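Local structure of cyclase (Uncultured organism, 5IBZ) at residues 202-208 and 282-286; 245-251 and 277-283; 250-254 and 265-271. The protein probably acts as an arylformamidase-like enzyme of the cyclase family and binds acetylphosphate in a pocket of its alpha/beta core. All blocks are in the same frame, centred on the assembly; numbering follows the deposited sequence.

Interaction 1 of 3, residues 202-208 and 282-286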
loop_
_atom_site.group_PDB
_atom_site.type_symbol
_atom_site.label_atom_id
_atom_site.label_comp_id
_atom_site.label_asym_id
_atom_site.label_seq_id
_atom_site.Cartn_x
_atom_site.Cartn_y
_atom_site.Cartn_z
ATOM N N ILE B 202 9.073 -7.988 29.066
ATOM C CA ILE B 202 10.406 -7.599 29.536
ATOM C C ILE B 202 10.736 -6.162 29.186
ATOM O O ILE B 202 10.749 -5.796 27.987
ATOM C CB ILE B 202 11.496 -8.503 28.922
ATOM C CG1 ILE B 202 11.148 -9.975 29.177
ATOM C CG2 ILE B 202 12.881 -8.166 29.491
ATOM C CD1 ILE B 202 12.071 -10.944 28.464
ATOM N N ARG B 203 10.995 -5.343 30.205
ATOM C CA ARG B 203 11.457 -3.972 29.969
ATOM C C ARG B 203 12.984 -3.901 29.901
ATOM O O ARG B 203 13.684 -4.134 30.917
ATOM C CB ARG B 203 10.949 -3.012 31.049
ATOM C CG ARG B 203 11.466 -1.589 30.832
ATOM C CD ARG B 203 10.651 -0.535 31.586
ATOM N NE ARG B 203 11.192 0.810 31.386
ATOM C CZ ARG B 203 11.933 1.476 32.269
ATOM N NH1 ARG B 203 12.272 0.943 33.434
ATOM N NH2 ARG B 203 12.350 2.687 31.964
ATOM N N THR B 204 13.452 -3.590 28.686
ATOM C CA THR B 204 14.859 -3.357 28.348
ATOM C C THR B 204 15.212 -1.882 28.186
ATOM O O THR B 204 16.396 -1.505 28.167
ATOM C CB THR B 204 15.256 -4.008 27.017
ATOM O OG1 THR B 204 14.774 -3.206 25.927
ATOM C CG2 THR B 204 14.751 -5.422 26.904
ATOM N N GLY B 205 14.185 -1.066 28.021
ATOM C CA GLY B 205 14.342 0.373 27.856
ATOM C C GLY B 205 14.692 0.818 26.444
ATOM O O GLY B 205 14.718 2.016 26.166
ATOM N N LEU B 206 14.969 -0.120 25.540
ATOM C CA LEU B 206 15.592 0.271 24.276
ATOM C C LEU B 206 14.714 1.237 23.463
ATOM O O LEU B 206 15.216 2.261 22.960
ATOM C CB LEU B 206 15.950 -0.966 23.444
ATOM C CG LEU B 206 16.702 -0.661 22.142
ATOM C CD1 LEU B 206 18.060 -0.046 22.424
ATOM C CD2 LEU B 206 16.844 -1.888 21.228
ATOM N N VAL B 207 13.417 0.951 23.343
ATOM C CA VAL B 207 12.540 1.787 22.531
ATOM C C VAL B 207 12.396 3.205 23.125
ATOM O O VAL B 207 12.058 4.160 22.406
ATOM C CB VAL B 207 11.144 1.126 22.351
ATOM C CG1 VAL B 207 10.399 1.073 23.661
ATOM C CG2 VAL B 207 10.333 1.834 21.302
ATOM N N GLU B 208 12.722 3.365 24.405
ATOM C CA GLU B 208 12.601 4.669 25.071
ATOM C C GLU B 208 13.685 5.640 24.622
ATOM O O GLU B 208 13.642 6.833 24.967
ATOM C CB GLU B 208 12.643 4.493 26.593
ATOM C CG GLU B 208 11.471 3.676 27.115
ATOM C CD GLU B 208 11.591 3.252 28.589
ATOM O OE1 GLU B 208 12.435 3.818 29.325
ATOM O OE2 GLU B 208 10.805 2.367 28.995
ATOM N N ILE B 282 8.751 -4.552 20.100
ATOM C CA ILE B 282 8.444 -3.112 20.039
ATOM C C ILE B 282 7.216 -2.742 20.888
ATOM O O ILE B 282 6.414 -1.859 20.564
ATOM C CB ILE B 282 8.241 -2.589 18.575
ATOM C CG1 ILE B 282 9.106 -3.381 17.572
ATOM C CG2 ILE B 282 8.597 -1.110 18.559
ATOM C CD1 ILE B 282 9.099 -2.821 16.151
ATOM N N TRP B 283 7.094 -3.386 22.036
ATOM C CA TRP B 283 6.099 -2.963 23.013
ATOM C C TRP B 283 6.613 -1.729 23.759
ATOM O O TRP B 283 7.818 -1.447 23.757
ATOM C CB TRP B 283 5.778 -4.113 23.992
ATOM C CG TRP B 283 5.065 -5.301 23.377
ATOM C CD1 TRP B 283 5.211 -5.788 22.112
ATOM C CD2 TRP B 283 4.103 -6.148 24.020
ATOM N NE1 TRP B 283 4.402 -6.891 21.923
ATOM C CE2 TRP B 283 3.710 -7.129 23.081
ATOM C CE3 TRP B 283 3.525 -6.163 25.294
ATOM C CZ2 TRP B 283 2.790 -8.121 23.387
ATOM C CZ3 TRP B 283 2.607 -7.154 25.595
ATOM C CH2 TRP B 283 2.248 -8.111 24.651
ATOM N N TRP B 284 5.698 -0.976 24.372
ATOM C CA TRP B 284 6.018 0.253 25.092
ATOM C C TRP B 284 5.671 0.058 26.550
ATOM O O TRP B 284 4.497 -0.092 26.900
ATOM C CB TRP B 284 5.245 1.453 24.532
ATOM C CG TRP B 284 5.614 2.723 25.244
ATOM C CD1 TRP B 284 4.954 3.303 26.290
ATOM C CD2 TRP B 284 6.752 3.550 24.974
ATOM N NE1 TRP B 284 5.616 4.442 26.693
ATOM C CE2 TRP B 284 6.720 4.615 25.899
ATOM C CE3 TRP B 284 7.805 3.491 24.044
ATOM C CZ2 TRP B 284 7.688 5.625 25.903
ATOM C CZ3 TRP B 284 8.759 4.491 24.054
ATOM C CH2 TRP B 284 8.697 5.538 24.984
ATOM N N LEU B 285 6.694 0.043 27.405
ATOM C CA LEU B 285 6.514 -0.396 28.780
ATOM C C LEU B 285 6.810 0.659 29.835
ATOM O O LEU B 285 6.725 0.376 31.028
ATOM C CB LEU B 285 7.406 -1.623 29.018
ATOM C CG LEU B 285 7.103 -2.804 28.086
ATOM C CD1 LEU B 285 8.035 -3.969 28.362
ATOM C CD2 LEU B 285 5.653 -3.245 28.191
ATOM N N GLU B 286 7.180 1.865 29.407
ATOM C CA GLU B 286 7.634 2.884 30.349
ATOM C C GLU B 286 6.580 3.252 31.392
ATOM O O GLU B 286 6.895 3.385 32.586
ATOM C CB GLU B 286 8.068 4.152 29.604
ATOM C CG GLU B 286 8.814 5.118 30.552
ATOM C CD GLU B 286 9.380 6.357 29.878
ATOM O OE1 GLU B 286 9.719 6.303 28.687
ATOM O OE2 GLU B 286 9.505 7.394 30.563
HETATM O O HOH W 1 9.489 0.605 27.294
#

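Interaction 2 of 3, residues 245-251 and 277-283. With UVW (acetylphosphate), chain F.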
loop_
_atom_site.group_PDB
_atom_site.type_symbol
_atom_site.label_atom_id
_atom_site.label_comp_id
_atom_site.label_asym_id
_atom_site.label_seq_id
_atom_site.Cartn_x
_atom_site.Cartn_y
_atom_site.Cartn_z
ATOM N N VAL B 245 6.699 -14.339 25.003
ATOM C CA VAL B 245 7.641 -13.417 25.615
ATOM C C VAL B 245 7.707 -12.183 24.742
ATOM O O VAL B 245 7.984 -12.294 23.547
ATOM C CB VAL B 245 9.037 -14.037 25.749
ATOM C CG1 VAL B 245 9.999 -13.100 26.399
ATOM C CG2 VAL B 245 8.981 -15.336 26.547
ATOM N N ALA B 246 7.420 -11.036 25.342
ATOM C CA ALA B 246 7.447 -9.780 24.618
ATOM C C ALA B 246 8.434 -8.837 25.259
ATOM O O ALA B 246 8.700 -8.938 26.451
ATOM C CB ALA B 246 6.098 -9.160 24.589
ATOM N N ALA B 247 8.918 -7.874 24.475
ATOM C CA ALA B 247 9.845 -6.873 24.990
ATOM C C ALA B 247 9.704 -5.530 24.280
ATOM O O ALA B 247 9.076 -5.420 23.212
ATOM C CB ALA B 247 11.293 -7.364 24.873
ATOM N N ASP B 248 10.267 -4.512 24.924
ATOM C CA ASP B 248 10.331 -3.164 24.381
ATOM C C ASP B 248 11.654 -2.917 23.635
ATOM O O ASP B 248 12.199 -1.808 23.638
ATOM C CB ASP B 248 10.163 -2.150 25.503
ATOM C CG ASP B 248 11.299 -2.197 26.487
ATOM O OD1 ASP B 248 12.066 -3.185 26.409
ATOM O OD2 ASP B 248 11.425 -1.261 27.328
ATOM N N ASN B 249 12.168 -3.954 22.986
ATOM C CA ASN B 249 13.253 -3.781 22.018
ATOM C C ASN B 249 12.716 -4.203 20.649
ATOM O O ASN B 249 11.491 -4.361 20.477
ATOM C CB ASN B 249 14.514 -4.544 22.434
ATOM C CG ASN B 249 14.289 -6.028 22.576
ATOM O OD1 ASN B 249 13.261 -6.550 22.149
ATOM N ND2 ASN B 249 15.274 -6.726 23.162
ATOM N N ILE B 250 13.585 -4.365 19.655
ATOM C CA ILE B 250 13.122 -4.612 18.296
ATOM C C ILE B 250 13.215 -6.095 17.932
ATOM O O ILE B 250 12.401 -6.602 17.160
ATOM C CB ILE B 250 13.926 -3.793 17.247
ATOM C CG1 ILE B 250 14.161 -2.358 17.724
ATOM C CG2 ILE B 250 13.206 -3.815 15.926
ATOM C CD1 ILE B 250 12.915 -1.562 18.084
ATOM N N ALA B 251 14.185 -6.801 18.509
ATOM C CA ALA B 251 14.454 -8.187 18.129
ATOM C C ALA B 251 14.273 -9.234 19.233
ATOM O O ALA B 251 14.582 -10.401 19.009
ATOM C CB ALA B 251 15.864 -8.283 17.602
ATOM N N VAL B 277 6.878 -21.009 21.250
ATOM C CA VAL B 277 6.624 -19.835 22.095
ATOM C C VAL B 277 6.642 -18.567 21.237
ATOM O O VAL B 277 7.550 -18.368 20.448
ATOM C CB VAL B 277 7.675 -19.777 23.219
ATOM C CG1 VAL B 277 7.640 -18.438 23.958
ATOM C CG2 VAL B 277 7.451 -20.931 24.214
ATOM N N TYR B 278 5.626 -17.726 21.394
ATOM C CA TYR B 278 5.459 -16.531 20.589
ATOM C C TYR B 278 6.385 -15.421 21.055
ATOM O O TYR B 278 6.752 -15.341 22.229
ATOM C CB TYR B 278 3.984 -16.070 20.642
ATOM C CG TYR B 278 3.081 -17.104 20.020
ATOM C CD1 TYR B 278 2.675 -18.218 20.745
ATOM C CD2 TYR B 278 2.678 -17.010 18.703
ATOM C CE1 TYR B 278 1.897 -19.199 20.175
ATOM C CE2 TYR B 278 1.887 -17.976 18.124
ATOM C CZ TYR B 278 1.509 -19.089 18.858
ATOM O OH TYR B 278 0.711 -20.076 18.284
ATOM N N ILE B 279 6.775 -14.584 20.097
ATOM C CA ILE B 279 7.669 -13.467 20.340
ATOM C C ILE B 279 6.959 -12.147 20.082
ATOM O O ILE B 279 6.398 -11.924 19.006
ATOM C CB ILE B 279 8.930 -13.565 19.442
ATOM C CG1 ILE B 279 9.779 -14.783 19.844
ATOM C CG2 ILE B 279 9.709 -12.270 19.461
ATOM C CD1 ILE B 279 10.996 -15.003 19.009
ATOM N N GLY B 280 7.008 -11.266 21.080
ATOM C CA GLY B 280 6.452 -9.928 20.968
ATOM C C GLY B 280 7.553 -8.888 20.939
ATOM O O GLY B 280 8.537 -8.992 21.679
ATOM N N GLU B 281 7.420 -7.901 20.053
ATOM C CA GLU B 281 8.478 -6.915 19.867
ATOM C C GLU B 281 7.918 -5.517 19.749
ATOM O O GLU B 281 6.778 -5.325 19.308
ATOM C CB GLU B 281 9.310 -7.234 18.617
ATOM C CG GLU B 281 10.093 -8.534 18.772
ATOM C CD GLU B 281 10.667 -9.079 17.480
ATOM O OE1 GLU B 281 10.219 -8.691 16.386
ATOM O OE2 GLU B 281 11.602 -9.895 17.594
ATOM N N ILE B 282 8.751 -4.552 20.100
ATOM C CA ILE B 282 8.444 -3.112 20.039
ATOM C C ILE B 282 7.216 -2.742 20.888
ATOM O O ILE B 282 6.414 -1.859 20.564
ATOM C CB ILE B 282 8.241 -2.589 18.575
ATOM C CG1 ILE B 282 9.106 -3.381 17.572
ATOM C CG2 ILE B 282 8.597 -1.110 18.559
ATOM C CD1 ILE B 282 9.099 -2.821 16.151
ATOM N N TRP B 283 7.094 -3.386 22.036
ATOM C CA TRP B 283 6.099 -2.963 23.013
ATOM C C TRP B 283 6.613 -1.729 23.759
ATOM O O TRP B 283 7.818 -1.447 23.757
ATOM C CB TRP B 283 5.778 -4.113 23.992
ATOM C CG TRP B 283 5.065 -5.301 23.377
ATOM C CD1 TRP B 283 5.211 -5.788 22.112
ATOM C CD2 TRP B 283 4.103 -6.148 24.020
ATOM N NE1 TRP B 283 4.402 -6.891 21.923
ATOM C CE2 TRP B 283 3.710 -7.129 23.081
ATOM C CE3 TRP B 283 3.525 -6.163 25.294
ATOM C CZ2 TRP B 283 2.790 -8.121 23.387
ATOM C CZ3 TRP B 283 2.607 -7.154 25.595
ATOM C CH2 TRP B 283 2.248 -8.111 24.651
HETATM C C1 UVW F . 14.727 -9.289 12.734
HETATM O O1 UVW F . 14.102 -8.961 11.784
HETATM C C1M UVW F . 16.252 -9.210 12.712
HETATM O O2 UVW F . 14.095 -9.751 13.892
HETATM P P UVW F . 12.477 -10.023 13.992
HETATM O O1P UVW F . 11.981 -10.808 12.800
HETATM O O2P UVW F . 12.271 -10.803 15.270
HETATM O O3P UVW F . 11.701 -8.733 14.068
#

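Interaction 3 of 3, residues 250-254 and 265-271. With UVW (acetylphosphate), chain F.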
loop_
_atom_site.group_PDB
_atom_site.type_symbol
_atom_site.label_atom_id
_atom_site.label_comp_id
_atom_site.label_asym_id
_atom_site.label_seq_id
_atom_site.Cartn_x
_atom_site.Cartn_y
_atom_site.Cartn_z
ATOM N N ILE B 250 13.585 -4.365 19.655
ATOM C CA ILE B 250 13.122 -4.612 18.296
ATOM C C ILE B 250 13.215 -6.095 17.932
ATOM O O ILE B 250 12.401 -6.602 17.160
ATOM C CB ILE B 250 13.926 -3.793 17.247
ATOM C CG1 ILE B 250 14.161 -2.358 17.724
ATOM C CG2 ILE B 250 13.206 -3.815 15.926
ATOM C CD1 ILE B 250 12.915 -1.562 18.084
ATOM N N ALA B 251 14.185 -6.801 18.509
ATOM C CA ALA B 251 14.454 -8.187 18.129
ATOM C C ALA B 251 14.273 -9.234 19.233
ATOM O O ALA B 251 14.582 -10.401 19.009
ATOM C CB ALA B 251 15.864 -8.283 17.602
ATOM N N LEU B 252 13.838 -8.799 20.415
ATOM C CA LEU B 252 13.729 -9.621 21.641
ATOM C C LEU B 252 15.067 -10.145 22.147
ATOM O O LEU B 252 15.496 -9.788 23.245
ATOM C CB LEU B 252 12.770 -10.808 21.457
ATOM C CG LEU B 252 12.656 -11.657 22.741
ATOM C CD1 LEU B 252 12.254 -10.827 23.950
ATOM C CD2 LEU B 252 11.674 -12.808 22.537
ATOM N N GLU B 253 15.738 -10.976 21.360
ATOM C CA GLU B 253 17.052 -11.428 21.787
ATOM C C GLU B 253 18.106 -10.369 21.514
ATOM O O GLU B 253 17.911 -9.460 20.697
ATOM C CB GLU B 253 17.423 -12.752 21.121
ATOM C CG GLU B 253 17.810 -12.700 19.689
ATOM C CD GLU B 253 18.114 -14.121 19.143
ATOM O OE1 GLU B 253 19.138 -14.741 19.513
ATOM O OE2 GLU B 253 17.275 -14.602 18.372
ATOM N N ARG B 254 19.212 -10.483 22.233
ATOM C CA ARG B 254 20.354 -9.602 22.044
ATOM C C ARG B 254 20.871 -9.744 20.613
ATOM O O ARG B 254 21.011 -10.857 20.097
ATOM C CB ARG B 254 21.446 -9.929 23.060
ATOM C CG ARG B 254 22.576 -8.914 23.126
ATOM C CD ARG B 254 23.814 -9.351 22.384
ATOM N NE ARG B 254 24.881 -8.368 22.560
ATOM C CZ ARG B 254 26.010 -8.367 21.859
ATOM N NH1 ARG B 254 26.938 -7.445 22.081
ATOM N NH2 ARG B 254 26.215 -9.296 20.942
ATOM N N LEU B 265 21.175 -15.722 15.695
ATOM C CA LEU B 265 19.859 -15.557 16.324
ATOM C C LEU B 265 19.236 -16.854 16.823
ATOM O O LEU B 265 18.076 -17.179 16.486
ATOM C CB LEU B 265 18.900 -14.896 15.355
ATOM C CG LEU B 265 19.236 -13.498 14.857
ATOM C CD1 LEU B 265 18.100 -12.997 13.975
ATOM C CD2 LEU B 265 19.485 -12.540 16.016
ATOM N N PRO B 266 19.980 -17.577 17.664
ATOM C CA PRO B 266 19.533 -18.870 18.157
ATOM C C PRO B 266 18.239 -18.778 18.965
ATOM O O PRO B 266 17.455 -19.726 18.921
ATOM C CB PRO B 266 20.700 -19.333 19.027
ATOM C CG PRO B 266 21.426 -18.081 19.409
ATOM C CD PRO B 266 21.297 -17.198 18.223
ATOM N N VAL B 267 18.001 -17.674 19.678
ATOM C CA VAL B 267 16.797 -17.593 20.522
ATOM C C VAL B 267 15.529 -17.585 19.658
ATOM O O VAL B 267 14.539 -18.230 19.999
ATOM C CB VAL B 267 16.826 -16.359 21.449
ATOM C CG1 VAL B 267 15.535 -16.247 22.253
ATOM C CG2 VAL B 267 18.043 -16.432 22.380
ATOM N N HIS B 268 15.541 -16.854 18.545
ATOM C CA HIS B 268 14.412 -16.882 17.617
ATOM C C HIS B 268 14.077 -18.304 17.199
ATOM O O HIS B 268 12.924 -18.736 17.229
ATOM C CB HIS B 268 14.728 -16.087 16.357
ATOM C CG HIS B 268 14.449 -14.630 16.482
ATOM N ND1 HIS B 268 15.298 -13.771 17.141
ATOM C CD2 HIS B 268 13.416 -13.880 16.041
ATOM C CE1 HIS B 268 14.799 -12.551 17.097
ATOM N NE2 HIS B 268 13.656 -12.589 16.435
ATOM N N GLY B 269 15.106 -19.024 16.792
ATOM C CA GLY B 269 14.937 -20.387 16.331
ATOM C C GLY B 269 14.415 -21.289 17.423
ATOM O O GLY B 269 13.470 -22.062 17.215
ATOM N N ASN B 270 15.033 -21.222 18.598
ATOM C CA ASN B 270 14.630 -22.094 19.692
ATOM C C ASN B 270 13.212 -21.760 20.164
ATOM O O ASN B 270 12.421 -22.661 20.405
ATOM C CB ASN B 270 15.600 -21.995 20.875
ATOM C CG ASN B 270 16.962 -22.631 20.597
ATOM O OD1 ASN B 270 17.968 -22.202 21.153
ATOM N ND2 ASN B 270 16.993 -23.658 19.770
ATOM N N LEU B 271 12.878 -20.473 20.309
ATOM C CA LEU B 271 11.541 -20.156 20.794
ATOM C C LEU B 271 10.461 -20.509 19.781
ATOM O O LEU B 271 9.500 -21.210 20.098
ATOM C CB LEU B 271 11.419 -18.686 21.163
ATOM C CG LEU B 271 12.211 -18.256 22.397
ATOM C CD1 LEU B 271 11.898 -16.788 22.707
ATOM C CD2 LEU B 271 11.979 -19.121 23.613
HETATM C C1 UVW F . 14.727 -9.289 12.734
HETATM O O1 UVW F . 14.102 -8.961 11.784
HETATM C C1M UVW F . 16.252 -9.210 12.712
HETATM O O2 UVW F . 14.095 -9.751 13.892
HETATM P P UVW F . 12.477 -10.023 13.992
HETATM O O1P UVW F . 11.981 -10.808 12.800
HETATM O O2P UVW F . 12.271 -10.803 15.270
HETATM O O3P UVW F . 11.701 -8.733 14.068
#

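Interaction 1 of 3, residues 202-208 and 282-286
V207 presses its methyls on the indole of W284: CG1 lies 3.6 Å from W284 CE3, and farther along the same six-membered ring E208 CG comes within 4.0 Å of CH2. CG1 of V207 sits between its own backbone N and carbonyl carbon (chi1 67°), which turns it onto the tryptophan; W284 NE1 is taken by E287. On the strand side L285 inserts its CD1 branch against the backbone, 3.3 Å from I202 O and next to CB of R203. Within 202-208, R203, stretched from CG to NE, forms a salt bridge that sets the E208 carboxylate against E286. Its NE meets E208 OE2 at 2.9 Å almost straight (170°), while NH2 takes OE1 by the syn lone pair; NH1 turns to D163. E208 OE2 touches E286 CB at 3.3 Å and also accepts from a water that in turn receives L285 N (2.9 Å from that water), a polar link between the segments. E286 brings its OE1 to 3.7 Å from E208 OE1, a like-charge approach that R203 is likely to ease. T204 OG1 closes an ST turn on L206 N. The contact joins loops at the C-terminal ends of strands 199-203 and 278-281, which flank 244-247 in the parallel part of the sheet.

Interaction 2 of 3, residues 245-251 and 277-283
A246 is a small knob seated on the indole of W283: its CB stands over the six-membered ring, 3.6 Å from the centroid and 15° off the normal. Beside it, A246 and G280 bring their CA atoms to 3.8 Å, closeness that a side chain on G280 would spoil, since a CB there would run into A246 CB. On the other face of the sheet V245 CG2 meets V277 CG1 at 4.3 Å. Backbone bonds join the parallel strands, V245 N to Y278 O, G280 N to V245 O and A247 N to G280 O. Past the strand ends the two segments stay paired: A247 O receives W283 N, and N249 O receives I282 N at 2.8 Å, nearly end-on to the carbonyl. I282 CD1 then packs on I250 CG2. With W283 cut back to an alanine, A246 CB is likely to lose the ring face under it, and Q113 O its indole N-H. E281, its chain extended beyond CG, runs alongside the backbone of I250 and A251, CD 3.0 Å from I250 O, and ends at the acetylphosphate, OE2 2.6 Å from O2P and OE1 2.8 Å from O3P. R69, H119 and H268 hydrogen-bond this ligand. Adjacent parallel strands whose C-terminal ends and following loops line a ligand pocket are characteristic of alpha/beta enzymes.

Interaction 3 of 3, residues 250-254 and 265-271
The carboxylate of E253 and the imidazole of H268 lie almost in one plane, 14° apart, with E253 OE2 at the ring edge. H268 ND1 gives its hydrogen to that oxygen in a very short bond of 2.5 Å, close to straight. The same OE2 accepts H268 N at 2.8 Å, this donor coming from above the carboxylate plane, so one oxygen engages both the backbone and the ring of a single residue. The second oxygen, OE1, takes V267 N at 3.1 Å on its syn side. Three N-H groups thus fix the glutamate at the start of helix 266-275. E253 holds CG between its backbone N and carbonyl carbon (chi1 75°) and is extended beyond it, which carries the acid across to the first turn. On the way its aliphatic part runs past V267 in the opposite direction, CB to CB 3.7 Å. L265 lays CB and CD2 beside the carboxylate; L265 also packs on I97 of the second subunit. Deeper in, L252 CD2 and L271 CD1 meet at 4.0 Å, their side chains crossing at about a right angle, and both also touch I279. At the other nitrogen, H268 NE2 donates to O2P of acetylphosphate at 2.5 Å, an oxygen that also lies near the ring plane. The chemistry is that of a His-carboxylate pair: E253 sits behind the ligand-binding H268 as a second-shell residue and probably fixes the rotation of its ring, so that NE2 faces the phosphate.

All three contacts are buried, with interaction 2 nearest the centre of the chain, about 4 Å between centres, and interactions 1 and 3 about 11 and 12 Å out. Interaction 2 pairs two strands by backbone bonds; interaction 1 extends it along the loop after strand 278-281, sharing I282 and W283, and D248 ties the two by accepting from T204 N. Interaction 3 shares I250 and A251 with interaction 2 and adds the helix between strands 244-247 and 278-281. The chemistry shifts accordingly: van der Waals contact and a bridging water in interaction 1, beside an arginine-glutamate pair internal to 202-208, apolar contacts and backbone bonds in interaction 2, and a glutamate-histidine bond in interaction 3. Interactions 2 and 3 converge on the acetylphosphate through E281 and H268.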